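Local coordinates for computational Design of Enzyme (Synthetic construct, PDB 3TP4), which is a designed enzyme on a TIM-barrel scaffold of the glycosyl hydrolase family 26 type, probably built to carry an activated, serine-containing catalytic triad, at residues A[4-8]-A[20-24]; A[48-52]-A[97-101]; A[121-125]-A[139-144]; A[282-286]-A[298-302]; A[400-406]-A[449-455]. One frame throughout, in Å; residues are numbered along the deposited sequence.

Contact 1: residues A[4-8]-A[20-24]; sequences ETIAI and LLSYL
Ile6 (chi1 p, chi2 t) lays its CD1 over the N-terminal part of helix segment 20-24, 3.9 Å from Leu21 CB and 4.0 Å from Ser22 N. The strand at 4-6 is extended and crosses the helix almost at a right angle, 93° between N-to-C directions, with the axes 9.8 Å apart at closest; Ile6 faces Ser22 (CA-CA 7.4 Å) and Ile8 faces Leu21 (7.7 Å). Leu21 (chi1 t, chi2 p) turns its CD2 to segment 4-8, 3.8 Å from Ile8 CB and 3.6 Å from Ala7 O, so branched aliphatics fill the gap. The short N-terminal strand, paired in parallel with strand 366-368, is thereby packed on helix 15-27 of the barrel domain, where Leu21 also reaches Leu214 and Val277. At the Glu4 end of the strand the chemistry turns polar: Glu4, its chi1 and chi2 both t, extends far enough for Ser22 OG to donate to OE2 at 2.8 Å. A water gives a hydrogen bond to Ser22 O (2.7 Å) and a weak one to Glu4 OE2 (3.4 Å).

Contact 2: residues A[48-52]-A[97-101]; sequences PTDGT and YIRKA
Gly51 lies flat against an aromatic ring: its CA sits 3.5 Å from the centroid of the Tyr97 ring, 16° off the normal, a CH-pi contact over the face. A CB here would clash with the ring, and the backbone (phi 82°, psi 10°) favours glycine as well. Segment 48-52 is irregular, whereas 97-101 is helical; Gly51 and Tyr97 are nearest, CA to CA 5.3 Å. Tyr97 (chi1 m) reaches out along the loop, where one water bridges its OH (2.7 Å) and Thr49 OG1 (2.6 Å), the latter also bonded to Ser41. A second water donates to Gly51 O and Tyr97 O, both at 2.9 Å. One helical turn on, Lys100 stretches out (chi1 m, then t throughout) so that NZ donates to Asp50 O at 2.9 Å while pairing with Asp96; its CE lies 3.9 Å from Thr52 CG2. Asp50 OD1 accepts from Thr52 OG1 (2.8 Å) and Thr52 N (3.1 Å), the latter closing an Asx turn in this loop, which follows barrel strand 32-37 and packs on helix 87-104.

Contact 3: residues A[121-125]-A[139-144]; sequences GSFYD and SHHAEL
Ser139, just ahead of the helix, uses chi1 p to bring its OG within hydrogen-bonding distance of Asp125 OD1, donating at 3.0 Å; a short hydroxyl and a carboxylate suit this exposed edge. His140 follows at the N-cap position and comes closest to the opposite backbone, its CA 6.0 Å from that of Phe123. With chi1 m, its imidazole lies with one face against the peptide chain: Phe123 O (3.8 Å from His140 CG) and the Tyr124 carbonyl carbon sit over that face, while Asp125 OD1 approaches the edge, 4.1 Å from His140 CD2. The flat imidazole thus lets the carbonyl groups of Phe123 and Tyr124 lie over it. The helix is under way at His141, and Leu144 N returns to His140 O at 3.3 Å. Glu143 places its CB 3.7 Å from Phe123 CD1, and Leu144 (chi1 t, chi2 p) sets CD1 4.0 Å from Phe123 CE2, so Phe123, chi1 m, fills the apolar side. Gly121 to Tyr124 form a type I beta turn, its Tyr124 N to Gly121 O bond weak at 3.3 Å, and Asp125 follows it. In the barrel domain the turn belongs to the loop after strand 107-113, laid over the start of helix 141-157; helix 130-134 adds Val134 beside both Phe123 and Leu144, and helix 190-207 covers Leu144 through Leu196 and Phe199.

Contact 4: residues A[282-286]-A[298-302]; sequences RFGVS and QWFTK
Segment 282-286 runs extended as a weakly bonded strand through about Val285, and 298-302 enters a helix at Trp299, with Gln298 as N-cap residue and Lys302 N bonded to Gln298 O at 2.9 Å. Nearest CA pairs are Val285 with Trp299 (7.9 Å) and Gly284 with Phe300 (8.4 Å), a spacing that large side chains must fill. Gly284 has phi 167° and psi 171°, angles at which a CB would jam against the preceding carbonyl. Trp299 (chi1 t, chi2 90°) projects to the strand. Val285 CG2 lies over its six-membered ring, 4.0 Å from the centroid and 23° off the normal, a CH-pi contact; chi1 t on Val285 sets this methyl 3.8 Å from Trp299 CD2. Trp299 CH2 reaches Gly284 O at 3.4 Å and Phe283 CD2 at 3.8 Å. Phe283 (chi1 p) also meets Phe300 (chi1 m), CE2 to CD1 4.0 Å, edge against edge. The strand belongs to the TIM barrel beside strand 242-249, whose Asp249 is hydrogen-bonded through OD2 to the indole NE1 of Trp299. Between the segments cohesion is thus apolar and aromatic: shape fit and ring contacts join strand to helix in the buried interior, with the one indole polar group satisfied by a neighbouring strand.

Contact 5: residues A[400-406]-A[449-455]; sequences TDVQSVT and ATATTAA
Val405 (chi1 t) points CG2 at Ala451 CB, 4.0 Å away, and Val402, also t, lies on the same face with Thr453; small Ala451 suits the interior opposite valine, and Val397 and Trp429 cover the valines. The other face carries Ser404 (p) beside Thr452 (m), OG to CB 3.5 Å, and Thr406 (p) beside Thr450 (m), OG1 to CB 4.0 Å; beta-branched threonines suit the extended chain. The strands run antiparallel at 163°, axes 4.7 Å apart. Thr406 N gives to Thr450 O (3.0 Å), Thr450 N to Thr406 O (2.9 Å), Thr452 N to Ser404 O (2.9 Å), Gln403 N to Thr452 O (2.8 Å) and Ala454 N to Asp401 O (3.0 Å). Gln403 and Ser404 both face Thr452, a classic beta bulge. Thr453 OG1 (chi1 p) accepts from Ala455 N at 2.9 Å, an ST turn, and also bonds Gly456 O. Backbone bonding thus joins two strands of this Ig-like sheet, between a mostly apolar face, where turn and Gly456 occupy the Thr453 hydroxyl, and a hydroxyl-rich one.

How the contacts relate
Contact 4 is the wholly buried one, and its two segments meet through rings and aliphatic groups; the other four are partly buried and add polar bonds. Contacts 1 to 4 belong to the barrel part of the chain: contacts 1 and 4 each pack a strand on a helix, but 282-285 is in the barrel sheet while 4-6 pairs apart with 366-368; contacts 2 and 3 each lay a loop following a barrel strand on a helix. Waters bridge the segments within contact 1, weakly on one side, and within contact 2; contact 3 relies on one side-chain hydrogen bond plus ring packing. Contact 5 stands apart in the Ig-like domain, its centre about 49 Å from that of contact 4, and backbone hydrogen bonds prevail.

Contact 1: residues A[4-8]-A[20-24]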
# COMPACT_ATOMS: atom_id res chain seq x y z
N GLU A 4 -15.12 18.75 9.57
CA GLU A 4 -14.92 17.78 8.51
C GLU A 4 -14.91 16.34 9.04
O GLU A 4 -14.29 16.05 10.07
CB GLU A 4 -13.60 18.07 7.77
CG GLU A 4 -13.42 17.30 6.47
CD GLU A 4 -12.03 17.49 5.86
OE1 GLU A 4 -11.26 18.35 6.35
OE2 GLU A 4 -11.71 16.77 4.88
N THR A 5 -15.62 15.46 8.35
CA THR A 5 -15.67 14.04 8.70
C THR A 5 -15.26 13.20 7.50
O THR A 5 -15.76 13.41 6.39
CB THR A 5 -17.10 13.62 9.11
OG1 THR A 5 -17.58 14.50 10.14
CG2 THR A 5 -17.11 12.18 9.63
N ILE A 6 -14.37 12.23 7.69
CA ILE A 6 -13.95 11.40 6.57
C ILE A 6 -13.94 9.91 6.85
O ILE A 6 -13.75 9.48 7.99
CB ILE A 6 -12.56 11.81 6.04
CG1 ILE A 6 -11.51 11.69 7.15
CG2 ILE A 6 -12.59 13.22 5.47
CD1 ILE A 6 -10.10 11.87 6.65
N ALA A 7 -14.12 9.13 5.79
CA ALA A 7 -14.00 7.69 5.87
C ALA A 7 -12.53 7.36 5.92
O ALA A 7 -11.77 7.70 5.01
CB ALA A 7 -14.64 7.04 4.66
N ILE A 8 -12.11 6.73 7.01
CA ILE A 8 -10.72 6.34 7.18
C ILE A 8 -10.69 4.93 7.74
O ILE A 8 -11.48 4.58 8.60
CB ILE A 8 -9.97 7.31 8.12
CG1 ILE A 8 -8.56 6.79 8.42
CG2 ILE A 8 -10.74 7.51 9.41
CD1 ILE A 8 -7.63 7.84 9.11
N LEU A 20 -3.77 14.08 7.61
CA LEU A 20 -3.04 13.74 6.39
C LEU A 20 -3.97 13.21 5.32
O LEU A 20 -3.88 13.59 4.16
CB LEU A 20 -1.93 12.71 6.68
CG LEU A 20 -1.15 12.24 5.45
CD1 LEU A 20 -0.53 13.42 4.67
CD2 LEU A 20 -0.06 11.23 5.83
N LEU A 21 -4.88 12.31 5.70
CA LEU A 21 -5.80 11.75 4.71
C LEU A 21 -6.68 12.84 4.09
O LEU A 21 -6.94 12.83 2.89
CB LEU A 21 -6.66 10.64 5.32
CG LEU A 21 -7.47 9.82 4.32
CD1 LEU A 21 -6.58 9.19 3.27
CD2 LEU A 21 -8.30 8.73 5.06
N SER A 22 -7.11 13.79 4.92
CA SER A 22 -7.87 14.95 4.43
C SER A 22 -7.03 15.80 3.48
O SER A 22 -7.53 16.26 2.46
CB SER A 22 -8.34 15.81 5.60
OG SER A 22 -8.93 17.02 5.13
N TYR A 23 -5.78 16.03 3.84
CA TYR A 23 -4.90 16.84 3.02
C TYR A 23 -4.68 16.20 1.65
O TYR A 23 -4.78 16.87 0.62
CB TYR A 23 -3.56 17.08 3.74
CG TYR A 23 -2.47 17.61 2.84
CD1 TYR A 23 -2.33 18.98 2.62
CD2 TYR A 23 -1.59 16.75 2.21
CE1 TYR A 23 -1.34 19.46 1.80
CE2 TYR A 23 -0.59 17.22 1.39
CZ TYR A 23 -0.47 18.57 1.19
OH TYR A 23 0.53 19.03 0.37
N LEU A 24 -4.40 14.90 1.64
CA LEU A 24 -4.16 14.20 0.38
C LEU A 24 -5.39 14.25 -0.54
O LEU A 24 -5.25 14.38 -1.75
CB LEU A 24 -3.72 12.75 0.64
CG LEU A 24 -2.34 12.63 1.32
CD1 LEU A 24 -2.07 11.17 1.79
CD2 LEU A 24 -1.24 13.13 0.37
O HOH W 1 -9.96 17.44 2.09

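Contact 2: residues A[48-52]-A[97-101]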
# COMPACT_ATOMS: atom_id res chain seq x y z
N PRO A 48 28.27 9.64 0.89
CA PRO A 48 27.69 8.88 2.01
C PRO A 48 26.45 9.56 2.58
O PRO A 48 26.49 10.74 2.91
CB PRO A 48 28.82 8.88 3.04
CG PRO A 48 30.06 8.98 2.23
CD PRO A 48 29.72 9.87 1.07
N THR A 49 25.36 8.80 2.70
CA THR A 49 24.09 9.37 3.13
C THR A 49 23.90 9.30 4.64
O THR A 49 24.48 8.46 5.31
CB THR A 49 22.92 8.65 2.44
OG1 THR A 49 22.98 7.25 2.76
CG2 THR A 49 23.02 8.82 0.93
N ASP A 50 23.08 10.20 5.19
CA ASP A 50 22.79 10.18 6.62
C ASP A 50 21.35 10.59 6.87
O ASP A 50 20.98 10.97 7.98
CB ASP A 50 23.74 11.12 7.37
CG ASP A 50 23.52 12.57 7.00
OD1 ASP A 50 22.85 12.81 5.98
OD2 ASP A 50 24.03 13.47 7.71
N GLY A 51 20.53 10.54 5.82
CA GLY A 51 19.12 10.86 5.93
C GLY A 51 18.81 12.35 5.88
O GLY A 51 17.67 12.74 6.15
N THR A 52 19.81 13.17 5.55
CA THR A 52 19.60 14.61 5.47
C THR A 52 19.88 15.21 4.09
O THR A 52 19.65 16.41 3.88
CB THR A 52 20.44 15.38 6.52
OG1 THR A 52 21.82 15.37 6.12
CG2 THR A 52 20.28 14.75 7.92
N TYR A 97 15.24 8.20 9.94
CA TYR A 97 15.11 8.77 8.61
C TYR A 97 13.70 9.27 8.33
O TYR A 97 13.51 10.25 7.61
CB TYR A 97 15.54 7.75 7.56
CG TYR A 97 17.03 7.68 7.33
CD1 TYR A 97 17.93 7.79 8.39
CD2 TYR A 97 17.55 7.48 6.06
CE1 TYR A 97 19.30 7.72 8.18
CE2 TYR A 97 18.91 7.41 5.84
CZ TYR A 97 19.78 7.53 6.90
OH TYR A 97 21.13 7.46 6.67
N ILE A 98 12.70 8.60 8.91
CA ILE A 98 11.30 9.03 8.79
C ILE A 98 11.11 10.33 9.56
O ILE A 98 10.42 11.25 9.10
CB ILE A 98 10.31 7.96 9.32
CG1 ILE A 98 10.11 6.85 8.29
CG2 ILE A 98 8.96 8.58 9.68
CD1 ILE A 98 9.36 5.63 8.82
N ARG A 99 11.72 10.41 10.74
CA ARG A 99 11.66 11.63 11.54
C ARG A 99 12.31 12.81 10.81
O ARG A 99 11.78 13.93 10.80
CB ARG A 99 12.36 11.41 12.90
CG ARG A 99 11.50 10.70 13.94
CD ARG A 99 12.31 10.08 15.08
NE ARG A 99 13.40 10.95 15.53
CZ ARG A 99 13.23 12.05 16.25
NH1 ARG A 99 12.01 12.43 16.63
NH2 ARG A 99 14.29 12.79 16.60
N LYS A 100 13.46 12.55 10.19
CA LYS A 100 14.18 13.57 9.44
C LYS A 100 13.35 14.07 8.27
O LYS A 100 13.36 15.27 7.95
CB LYS A 100 15.52 13.00 8.95
CG LYS A 100 16.60 12.99 10.03
CD LYS A 100 17.80 12.14 9.65
CE LYS A 100 18.96 12.32 10.67
NZ LYS A 100 19.92 11.18 10.63
N ALA A 101 12.61 13.16 7.63
CA ALA A 101 11.81 13.53 6.48
C ALA A 101 10.65 14.38 6.95
O ALA A 101 10.29 15.37 6.32
CB ALA A 101 11.30 12.27 5.77
O HOH W 2 21.90 5.84 4.61
O HOH W 3 15.22 11.35 5.57

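Contact 3: residues A[121-125]-A[139-144]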
# COMPACT_ATOMS: atom_id res chain seq x y z
N GLY A 121 13.40 -15.57 0.14
CA GLY A 121 12.53 -14.91 1.10
C GLY A 121 12.17 -15.76 2.30
O GLY A 121 12.17 -16.99 2.22
N SER A 122 11.83 -15.10 3.40
CA SER A 122 11.54 -15.79 4.66
C SER A 122 10.12 -16.36 4.77
O SER A 122 9.83 -17.09 5.71
CB SER A 122 11.86 -14.87 5.85
OG SER A 122 11.22 -13.61 5.72
N PHE A 123 9.25 -16.02 3.83
CA PHE A 123 7.90 -16.60 3.80
C PHE A 123 7.87 -17.78 2.83
O PHE A 123 6.82 -18.38 2.62
CB PHE A 123 6.85 -15.59 3.34
CG PHE A 123 6.74 -14.38 4.21
CD1 PHE A 123 7.26 -14.37 5.49
CD2 PHE A 123 6.11 -13.23 3.73
CE1 PHE A 123 7.16 -13.25 6.28
CE2 PHE A 123 6.00 -12.12 4.52
CZ PHE A 123 6.53 -12.12 5.80
N TYR A 124 9.02 -18.08 2.24
CA TYR A 124 9.06 -19.05 1.15
C TYR A 124 8.65 -20.46 1.56
O TYR A 124 9.24 -21.07 2.46
CB TYR A 124 10.42 -19.07 0.45
CG TYR A 124 10.37 -19.86 -0.84
CD1 TYR A 124 9.58 -19.43 -1.90
CD2 TYR A 124 11.09 -21.03 -1.00
CE1 TYR A 124 9.51 -20.14 -3.08
CE2 TYR A 124 11.04 -21.75 -2.18
CZ TYR A 124 10.24 -21.30 -3.21
OH TYR A 124 10.18 -22.01 -4.39
N ASP A 125 7.63 -20.98 0.88
CA ASP A 125 7.16 -22.33 1.09
C ASP A 125 7.58 -23.23 -0.07
O ASP A 125 7.46 -22.84 -1.24
CB ASP A 125 5.64 -22.34 1.26
CG ASP A 125 5.09 -23.73 1.47
OD1 ASP A 125 5.04 -24.17 2.64
OD2 ASP A 125 4.72 -24.38 0.47
N SER A 139 1.62 -22.82 7.08
CA SER A 139 2.93 -23.26 7.53
C SER A 139 3.84 -22.09 7.87
O SER A 139 4.75 -22.23 8.68
CB SER A 139 3.59 -24.11 6.45
OG SER A 139 3.87 -23.34 5.29
N HIS A 140 3.60 -20.94 7.26
CA HIS A 140 4.43 -19.77 7.53
C HIS A 140 3.67 -18.59 8.13
O HIS A 140 4.17 -17.47 8.14
CB HIS A 140 5.20 -19.34 6.26
CG HIS A 140 6.37 -20.22 5.94
ND1 HIS A 140 7.68 -19.85 6.19
CD2 HIS A 140 6.44 -21.45 5.38
CE1 HIS A 140 8.49 -20.81 5.80
NE2 HIS A 140 7.77 -21.79 5.30
N HIS A 141 2.47 -18.82 8.65
CA HIS A 141 1.71 -17.71 9.25
C HIS A 141 2.53 -16.98 10.33
O HIS A 141 2.52 -15.74 10.40
CB HIS A 141 0.38 -18.20 9.82
CG HIS A 141 -0.52 -17.10 10.29
ND1 HIS A 141 -0.96 -16.10 9.45
CD2 HIS A 141 -1.06 -16.84 11.50
CE1 HIS A 141 -1.73 -15.27 10.13
NE2 HIS A 141 -1.81 -15.69 11.38
N ALA A 142 3.25 -17.73 11.16
CA ALA A 142 4.04 -17.12 12.23
C ALA A 142 5.11 -16.16 11.71
O ALA A 142 5.34 -15.11 12.31
CB ALA A 142 4.67 -18.20 13.12
N GLU A 143 5.75 -16.51 10.60
CA GLU A 143 6.71 -15.60 9.98
C GLU A 143 6.03 -14.28 9.62
O GLU A 143 6.55 -13.19 9.88
CB GLU A 143 7.33 -16.22 8.72
CG GLU A 143 7.23 -17.73 8.64
CD GLU A 143 8.22 -18.43 9.54
OE1 GLU A 143 8.27 -19.68 9.52
OE2 GLU A 143 8.95 -17.72 10.27
N LEU A 144 4.84 -14.38 9.02
CA LEU A 144 4.09 -13.18 8.65
C LEU A 144 3.83 -12.33 9.87
O LEU A 144 4.14 -11.13 9.89
CB LEU A 144 2.77 -13.55 7.98
CG LEU A 144 1.94 -12.31 7.61
CD1 LEU A 144 2.65 -11.51 6.54
CD2 LEU A 144 0.55 -12.71 7.14

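Contact 4: residues A[282-286]-A[298-302]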
# COMPACT_ATOMS: atom_id res chain seq x y z
N ARG A 282 3.29 4.76 -8.24
CA ARG A 282 4.61 4.55 -8.81
C ARG A 282 4.67 4.95 -10.27
O ARG A 282 3.83 4.53 -11.08
CB ARG A 282 5.03 3.09 -8.65
CG ARG A 282 5.25 2.67 -7.22
CD ARG A 282 5.77 1.24 -7.16
NE ARG A 282 7.21 1.17 -7.41
CZ ARG A 282 7.92 0.04 -7.32
NH1 ARG A 282 7.32 -1.10 -7.02
NH2 ARG A 282 9.23 0.06 -7.54
N PHE A 283 5.67 5.76 -10.60
CA PHE A 283 5.90 6.16 -11.98
C PHE A 283 7.40 6.25 -12.23
O PHE A 283 8.18 6.47 -11.30
CB PHE A 283 5.23 7.51 -12.27
CG PHE A 283 6.09 8.72 -11.98
CD1 PHE A 283 6.27 9.17 -10.68
CD2 PHE A 283 6.70 9.41 -13.01
CE1 PHE A 283 7.04 10.30 -10.41
CE2 PHE A 283 7.49 10.54 -12.76
CZ PHE A 283 7.66 10.98 -11.45
N GLY A 284 7.80 6.11 -13.48
CA GLY A 284 9.21 6.28 -13.82
C GLY A 284 9.55 5.77 -15.22
O GLY A 284 8.71 5.15 -15.87
N VAL A 285 10.76 6.06 -15.67
CA VAL A 285 11.26 5.50 -16.93
C VAL A 285 11.64 4.03 -16.71
O VAL A 285 12.39 3.72 -15.80
CB VAL A 285 12.49 6.27 -17.43
CG1 VAL A 285 13.09 5.57 -18.65
CG2 VAL A 285 12.13 7.73 -17.76
N SER A 286 11.11 3.13 -17.53
CA SER A 286 11.44 1.71 -17.39
C SER A 286 12.95 1.53 -17.47
O SER A 286 13.57 1.96 -18.44
CB SER A 286 10.79 0.87 -18.49
OG SER A 286 9.38 0.98 -18.48
N GLN A 298 12.22 14.37 -23.24
CA GLN A 298 11.23 15.14 -22.49
C GLN A 298 10.16 14.27 -21.82
O GLN A 298 8.99 14.65 -21.76
CB GLN A 298 10.57 16.17 -23.41
CG GLN A 298 11.58 17.13 -24.04
CD GLN A 298 10.92 18.27 -24.76
OE1 GLN A 298 10.27 18.09 -25.80
NE2 GLN A 298 11.06 19.48 -24.22
N TRP A 299 10.57 13.12 -21.33
CA TRP A 299 9.63 12.14 -20.80
C TRP A 299 8.87 12.69 -19.59
O TRP A 299 7.66 12.58 -19.52
CB TRP A 299 10.36 10.85 -20.44
CG TRP A 299 9.43 9.75 -20.05
CD1 TRP A 299 8.86 8.82 -20.89
CD2 TRP A 299 8.95 9.46 -18.74
NE1 TRP A 299 8.06 7.96 -20.16
CE2 TRP A 299 8.10 8.33 -18.84
CE3 TRP A 299 9.17 10.03 -17.48
CZ2 TRP A 299 7.47 7.77 -17.73
CZ3 TRP A 299 8.53 9.47 -16.37
CH2 TRP A 299 7.69 8.36 -16.51
N PHE A 300 9.59 13.31 -18.65
CA PHE A 300 8.94 13.84 -17.45
C PHE A 300 7.90 14.93 -17.75
O PHE A 300 6.77 14.87 -17.28
CB PHE A 300 9.97 14.34 -16.44
CG PHE A 300 10.83 13.25 -15.86
CD1 PHE A 300 10.33 12.39 -14.88
CD2 PHE A 300 12.14 13.08 -16.29
CE1 PHE A 300 11.12 11.38 -14.34
CE2 PHE A 300 12.94 12.08 -15.75
CZ PHE A 300 12.43 11.22 -14.78
N THR A 301 8.29 15.95 -18.51
CA THR A 301 7.33 17.01 -18.84
C THR A 301 6.21 16.53 -19.75
O THR A 301 5.10 17.05 -19.68
CB THR A 301 8.02 18.24 -19.46
OG1 THR A 301 8.74 17.84 -20.63
CG2 THR A 301 8.97 18.90 -18.45
N LYS A 302 6.48 15.56 -20.61
CA LYS A 302 5.41 14.98 -21.43
C LYS A 302 4.39 14.23 -20.57
O LYS A 302 3.17 14.36 -20.78
CB LYS A 302 6.00 14.05 -22.50
CG LYS A 302 6.71 14.79 -23.61
CD LYS A 302 7.42 13.82 -24.54
CE LYS A 302 6.45 12.82 -25.14
NZ LYS A 302 7.07 12.09 -26.29

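Contact 5: residues A[400-406]-A[449-455]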
# COMPACT_ATOMS: atom_id res chain seq x y z
N THR A 400 -18.44 -3.93 14.98
CA THR A 400 -19.70 -3.99 15.72
C THR A 400 -19.59 -5.06 16.79
O THR A 400 -18.69 -5.89 16.72
CB THR A 400 -20.90 -4.31 14.78
OG1 THR A 400 -22.12 -4.41 15.54
CG2 THR A 400 -20.67 -5.63 14.03
N ASP A 401 -20.48 -5.03 17.78
CA ASP A 401 -20.57 -6.11 18.77
C ASP A 401 -21.26 -7.32 18.15
O ASP A 401 -22.23 -7.16 17.41
CB ASP A 401 -21.37 -5.68 20.00
CG ASP A 401 -20.60 -4.73 20.90
OD1 ASP A 401 -19.37 -4.57 20.71
OD2 ASP A 401 -21.23 -4.14 21.81
N VAL A 402 -20.79 -8.52 18.48
CA VAL A 402 -21.28 -9.72 17.82
C VAL A 402 -21.82 -10.71 18.83
O VAL A 402 -21.13 -11.03 19.79
CB VAL A 402 -20.15 -10.43 17.04
CG1 VAL A 402 -20.69 -11.62 16.27
CG2 VAL A 402 -19.45 -9.44 16.11
N GLN A 403 -23.03 -11.23 18.61
CA GLN A 403 -23.58 -12.21 19.54
C GLN A 403 -23.34 -13.63 19.09
O GLN A 403 -23.15 -14.51 19.91
CB GLN A 403 -25.09 -12.00 19.78
CG GLN A 403 -25.47 -10.61 20.26
CD GLN A 403 -26.62 -10.03 19.45
OE1 GLN A 403 -27.76 -10.46 19.60
NE2 GLN A 403 -26.31 -9.06 18.58
N SER A 404 -23.37 -13.87 17.78
CA SER A 404 -23.20 -15.22 17.29
C SER A 404 -22.86 -15.20 15.82
O SER A 404 -23.10 -14.21 15.12
CB SER A 404 -24.47 -16.05 17.52
OG SER A 404 -25.53 -15.58 16.70
N VAL A 405 -22.28 -16.30 15.35
CA VAL A 405 -21.93 -16.45 13.95
C VAL A 405 -22.18 -17.91 13.61
O VAL A 405 -21.72 -18.82 14.32
CB VAL A 405 -20.44 -16.13 13.67
CG1 VAL A 405 -20.13 -16.27 12.19
CG2 VAL A 405 -20.06 -14.72 14.16
N THR A 406 -22.92 -18.14 12.55
CA THR A 406 -23.16 -19.49 12.06
C THR A 406 -22.64 -19.56 10.64
O THR A 406 -22.55 -18.55 9.94
CB THR A 406 -24.66 -19.86 12.08
OG1 THR A 406 -25.38 -18.91 11.29
CG2 THR A 406 -25.21 -19.84 13.52
N ALA A 449 -21.06 -17.23 5.86
CA ALA A 449 -21.04 -16.82 7.26
C ALA A 449 -22.16 -15.82 7.53
O ALA A 449 -22.32 -14.85 6.79
CB ALA A 449 -19.70 -16.21 7.62
N THR A 450 -22.91 -16.06 8.59
CA THR A 450 -23.96 -15.15 8.99
C THR A 450 -23.74 -14.71 10.43
O THR A 450 -23.86 -15.52 11.37
CB THR A 450 -25.34 -15.80 8.82
OG1 THR A 450 -25.48 -16.23 7.46
CG2 THR A 450 -26.46 -14.83 9.17
N ALA A 451 -23.43 -13.43 10.60
CA ALA A 451 -23.19 -12.88 11.92
C ALA A 451 -24.40 -12.10 12.44
O ALA A 451 -24.95 -11.26 11.74
CB ALA A 451 -21.96 -11.99 11.89
N THR A 452 -24.80 -12.40 13.67
CA THR A 452 -25.85 -11.66 14.35
C THR A 452 -25.19 -10.60 15.23
O THR A 452 -24.49 -10.93 16.20
CB THR A 452 -26.72 -12.60 15.19
OG1 THR A 452 -27.36 -13.53 14.32
CG2 THR A 452 -27.77 -11.83 16.00
N THR A 453 -25.40 -9.34 14.88
CA THR A 453 -24.66 -8.24 15.50
C THR A 453 -25.50 -7.01 15.86
O THR A 453 -26.67 -6.89 15.47
CB THR A 453 -23.52 -7.76 14.57
OG1 THR A 453 -24.01 -6.77 13.65
CG2 THR A 453 -22.92 -8.92 13.80
N ALA A 454 -24.87 -6.10 16.59
CA ALA A 454 -25.49 -4.84 16.99
C ALA A 454 -25.76 -3.93 15.78
O ALA A 454 -26.53 -2.97 15.88
CB ALA A 454 -24.61 -4.12 18.02
N ALA A 455 -25.14 -4.25 14.65
CA ALA A 455 -25.36 -3.50 13.42
C ALA A 455 -26.32 -4.24 12.49
O ALA A 455 -26.49 -3.87 11.32
CB ALA A 455 -24.03 -3.24 12.71